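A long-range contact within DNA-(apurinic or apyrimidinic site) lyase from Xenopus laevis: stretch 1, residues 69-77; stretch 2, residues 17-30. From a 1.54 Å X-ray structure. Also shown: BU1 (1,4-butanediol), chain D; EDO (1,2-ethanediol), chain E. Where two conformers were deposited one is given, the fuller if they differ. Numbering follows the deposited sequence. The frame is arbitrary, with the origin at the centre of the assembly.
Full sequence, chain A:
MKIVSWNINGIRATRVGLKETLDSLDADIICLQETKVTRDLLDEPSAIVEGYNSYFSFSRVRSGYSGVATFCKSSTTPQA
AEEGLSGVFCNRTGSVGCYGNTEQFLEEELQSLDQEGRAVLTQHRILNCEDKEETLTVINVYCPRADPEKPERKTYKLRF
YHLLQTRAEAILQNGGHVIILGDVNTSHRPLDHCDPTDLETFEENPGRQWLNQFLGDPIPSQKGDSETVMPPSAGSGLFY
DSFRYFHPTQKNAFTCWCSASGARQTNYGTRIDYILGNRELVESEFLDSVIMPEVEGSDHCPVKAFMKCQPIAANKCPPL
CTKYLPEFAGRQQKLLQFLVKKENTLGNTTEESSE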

# COMPACT_ATOMS: atom_id res chain seq x y z
N ALA A 69 0.40 -7.49 0.48
CA ALA A 69 -0.82 -8.26 0.70
C ALA A 69 -1.88 -7.32 1.22
O ALA A 69 -1.63 -6.48 2.07
CB ALA A 69 -0.63 -9.39 1.70
N THR A 70 -3.12 -7.51 0.75
CA THR A 70 -4.29 -6.83 1.27
C THR A 70 -5.24 -7.85 1.84
O THR A 70 -5.62 -8.82 1.15
CB THR A 70 -4.95 -6.00 0.18
OG1 THR A 70 -4.04 -4.98 -0.20
CG2 THR A 70 -6.24 -5.38 0.64
N PHE A 71 -5.56 -7.68 3.12
CA PHE A 71 -6.47 -8.54 3.86
C PHE A 71 -7.78 -7.79 4.05
O PHE A 71 -7.79 -6.68 4.56
CB PHE A 71 -5.89 -8.92 5.22
CG PHE A 71 -4.77 -9.88 5.17
CD1 PHE A 71 -3.48 -9.46 4.95
CD2 PHE A 71 -5.03 -11.20 5.36
CE1 PHE A 71 -2.40 -10.46 4.90
CE2 PHE A 71 -4.04 -12.15 5.31
CZ PHE A 71 -2.75 -11.77 5.08
N CYS A 72 -8.87 -8.44 3.70
CA CYS A 72 -10.20 -7.86 3.79
C CYS A 72 -11.09 -8.67 4.72
O CYS A 72 -11.11 -9.89 4.65
CB CYS A 72 -10.85 -7.82 2.40
SG CYS A 72 -9.94 -6.89 1.22
N LYS A 73 -11.86 -8.01 5.61
CA LYS A 73 -12.91 -8.69 6.30
C LYS A 73 -14.06 -9.02 5.34
O LYS A 73 -14.11 -8.54 4.21
CB LYS A 73 -13.40 -7.84 7.48
CG LYS A 73 -12.36 -7.67 8.57
CD LYS A 73 -12.90 -7.03 9.84
CE LYS A 73 -11.88 -7.16 10.96
NZ LYS A 73 -12.25 -6.30 12.14
N SER A 74 -14.98 -9.87 5.80
CA SER A 74 -16.15 -10.22 4.98
C SER A 74 -16.92 -9.00 4.54
O SER A 74 -17.50 -9.00 3.44
CB SER A 74 -17.07 -11.17 5.77
OG SER A 74 -17.60 -10.55 6.93
N SER A 75 -16.91 -7.93 5.35
CA SER A 75 -17.61 -6.67 5.06
C SER A 75 -17.07 -5.97 3.82
O SER A 75 -17.81 -5.18 3.19
CB SER A 75 -17.42 -5.71 6.25
OG SER A 75 -16.06 -5.37 6.45
N THR A 76 -15.83 -6.24 3.42
CA THR A 76 -15.17 -5.50 2.37
C THR A 76 -14.68 -6.36 1.24
O THR A 76 -13.79 -5.94 0.50
CB THR A 76 -13.99 -4.69 2.90
OG1 THR A 76 -13.14 -5.56 3.65
CG2 THR A 76 -14.47 -3.61 3.75
N THR A 77 -15.20 -7.58 1.10
CA THR A 77 -14.77 -8.45 0.02
C THR A 77 -14.81 -7.66 -1.28
O THR A 77 -15.86 -7.13 -1.64
CB THR A 77 -15.68 -9.66 -0.06
OG1 THR A 77 -15.66 -10.36 1.21
CG2 THR A 77 -15.24 -10.63 -1.13
C1 BU1 D . -19.13 -3.27 8.49
C2 BU1 D . -17.70 -2.84 8.15
C3 BU1 D . -17.39 -1.42 8.64
C4 BU1 D . -17.76 -0.42 7.56
O5 BU1 D . -20.00 -3.01 7.41
O6 BU1 D . -17.88 0.91 8.01
C1 EDO E . -13.03 -14.36 13.57
O1 EDO E . -12.45 -15.35 14.44
C2 EDO E . -13.60 -15.05 12.34
O2 EDO E . -14.55 -14.18 11.69
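Stretch 2 17-30: GLKETLDSLDADII

Stretch 2 is a helix, a short turn and the start of a strand, and it meets stretch 1 in three ways: strand beside strand, helix over the side chain of Phe71, and the turn at Asp28 against Lys73 and Thr76. From Leu18 the chain is helical; Asp26, with positive phi, has left the helix, and the chain passes through Ala27 and Asp28 into an extended run at Ile29 and Ile30. That run lies antiparallel to the strand of stretch 1, Phe71 opposite Ile30 and Cys72 opposite Ile29.

Phe71 covers the most surface. Its backbone forms a closed pair with Ile30: Phe71 N donates to Ile30 O at 2.8 Å, and Ile30 N donates to Phe71 O at 2.8 Å, both nearly straight. The side chains of these two residues share a face of the sheet, CB to CB 4.4 Å, and there the helix packs. Leu22 CD1 sits over one face of the Phe71 ring, 3.6 Å from Phe71 CD2, while Leu18 CD2 comes within 3.7 Å of Phe71 CZ. Leu18 and Leu22 are one helical turn apart, so a single aromatic ring meets both. The side chains of Cys72 and Ile29 go to the other face.

Asp28 closes the register beyond the bridges. Its carbonyl accepts from the backbone of stretch 1, Lys73 N to Asp28 O at 3.0 Å, and Thr76 OG1 lies 2.9 Å from the same Asp28 O, with Thr76 CG2 3.8 Å from Asp28 CB.

Lys73 carries the contact outward over the turn. Its extended side chain brings CE to 3.3 Å from Ala27 O, but NZ remains 4.3 Å from Asp26 OD1, too far for a salt bridge. Water serves it instead: one molecule links Lys73 NZ to Asp23 O. The rule is compact: backbone pairing sets the register, one ring seats the helix, and the turn is held at Asp28 O.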

# COMPACT_ATOMS: atom_id res chain seq x y z
N GLY A 17 1.41 -14.82 15.76
CA GLY A 17 0.47 -15.36 14.80
C GLY A 17 -0.25 -14.24 14.06
O GLY A 17 -0.63 -13.22 14.64
N LEU A 18 -0.44 -14.43 12.75
CA LEU A 18 -0.98 -13.34 11.95
C LEU A 18 -2.44 -13.04 12.29
O LEU A 18 -2.81 -11.84 12.29
CB LEU A 18 -0.78 -13.65 10.47
CG LEU A 18 -1.16 -12.56 9.51
CD1 LEU A 18 -0.42 -11.27 9.75
CD2 LEU A 18 -0.98 -13.08 8.08
N LYS A 19 -3.27 -14.02 12.66
CA LYS A 19 -4.63 -13.69 13.04
C LYS A 19 -4.66 -12.72 14.21
O LYS A 19 -5.39 -11.73 14.19
CB LYS A 19 -5.42 -14.95 13.38
CG LYS A 19 -6.89 -14.61 13.65
CD LYS A 19 -7.72 -15.85 13.77
CE LYS A 19 -9.19 -15.50 13.89
NZ LYS A 19 -9.44 -14.55 15.00
N GLU A 20 -3.84 -12.99 15.23
CA GLU A 20 -3.79 -12.12 16.40
C GLU A 20 -3.37 -10.71 15.98
O GLU A 20 -3.99 -9.72 16.39
CB GLU A 20 -2.82 -12.69 17.45
CG GLU A 20 -2.55 -11.77 18.60
CD GLU A 20 -1.57 -12.34 19.64
OE1 GLU A 20 -1.30 -13.57 19.63
OE2 GLU A 20 -1.07 -11.56 20.47
N THR A 21 -2.30 -10.61 15.16
CA THR A 21 -1.85 -9.30 14.71
C THR A 21 -2.92 -8.56 13.94
O THR A 21 -3.21 -7.40 14.25
CB THR A 21 -0.60 -9.51 13.86
OG1 THR A 21 0.42 -10.08 14.69
CG2 THR A 21 -0.12 -8.21 13.20
N LEU A 22 -3.54 -9.21 12.95
CA LEU A 22 -4.53 -8.50 12.15
C LEU A 22 -5.73 -8.08 13.00
O LEU A 22 -6.19 -6.94 12.91
CB LEU A 22 -5.02 -9.35 10.96
CG LEU A 22 -3.98 -9.72 9.93
CD1 LEU A 22 -4.64 -10.60 8.86
CD2 LEU A 22 -3.38 -8.49 9.30
N ASP A 23 -6.25 -8.99 13.83
CA ASP A 23 -7.39 -8.61 14.67
C ASP A 23 -7.06 -7.40 15.54
O ASP A 23 -7.92 -6.54 15.77
CB ASP A 23 -7.78 -9.80 15.53
CG ASP A 23 -8.47 -10.94 14.74
OD1 ASP A 23 -8.75 -10.80 13.53
OD2 ASP A 23 -8.76 -12.00 15.34
N SER A 24 -5.82 -7.33 16.06
CA SER A 24 -5.42 -6.26 16.96
C SER A 24 -5.41 -4.90 16.28
O SER A 24 -5.54 -3.87 16.94
CB SER A 24 -4.05 -6.55 17.56
OG SER A 24 -2.99 -6.27 16.65
N LEU A 25 -5.21 -4.89 14.97
CA LEU A 25 -5.17 -3.65 14.21
C LEU A 25 -6.55 -3.07 13.99
O LEU A 25 -6.69 -1.88 13.65
CB LEU A 25 -4.47 -3.87 12.89
CG LEU A 25 -3.01 -4.22 12.98
CD1 LEU A 25 -2.48 -4.70 11.66
CD2 LEU A 25 -2.19 -3.00 13.42
N ASP A 26 -7.60 -3.88 14.16
CA ASP A 26 -9.02 -3.46 14.20
C ASP A 26 -9.38 -2.61 12.98
O ASP A 26 -9.74 -1.43 13.10
CB ASP A 26 -9.33 -2.69 15.49
CG ASP A 26 -10.82 -2.49 15.70
OD1 ASP A 26 -11.63 -3.23 15.10
OD2 ASP A 26 -11.17 -1.57 16.46
N ALA A 27 -9.36 -3.24 11.80
CA ALA A 27 -9.66 -2.55 10.57
C ALA A 27 -10.31 -3.49 9.55
O ALA A 27 -10.14 -4.71 9.60
CB ALA A 27 -8.41 -1.94 9.92
N ASP A 28 -11.04 -2.90 8.62
CA ASP A 28 -11.78 -3.68 7.64
C ASP A 28 -10.95 -4.07 6.44
O ASP A 28 -11.23 -5.08 5.76
CB ASP A 28 -12.95 -2.87 7.13
CG ASP A 28 -13.86 -2.42 8.28
OD1 ASP A 28 -13.87 -1.22 8.67
OD2 ASP A 28 -14.51 -3.31 8.85
N ILE A 29 -9.94 -3.29 6.13
CA ILE A 29 -8.95 -3.55 5.08
C ILE A 29 -7.59 -3.31 5.72
O ILE A 29 -7.35 -2.22 6.26
CB ILE A 29 -9.16 -2.64 3.88
CG1 ILE A 29 -10.56 -2.82 3.26
CG2 ILE A 29 -8.07 -2.90 2.80
CD1 ILE A 29 -10.90 -1.85 2.14
N ILE A 30 -6.72 -4.31 5.64
CA ILE A 30 -5.37 -4.19 6.19
C ILE A 30 -4.39 -4.48 5.07
O ILE A 30 -4.38 -5.59 4.51
CB ILE A 30 -5.14 -5.13 7.39
CG1 ILE A 30 -6.11 -4.76 8.49
CG2 ILE A 30 -3.66 -5.09 7.83
CD1 ILE A 30 -6.28 -5.81 9.51
O HOH W 1 -10.68 -6.83 14.54
O HOH W 2 -12.77 -3.59 11.65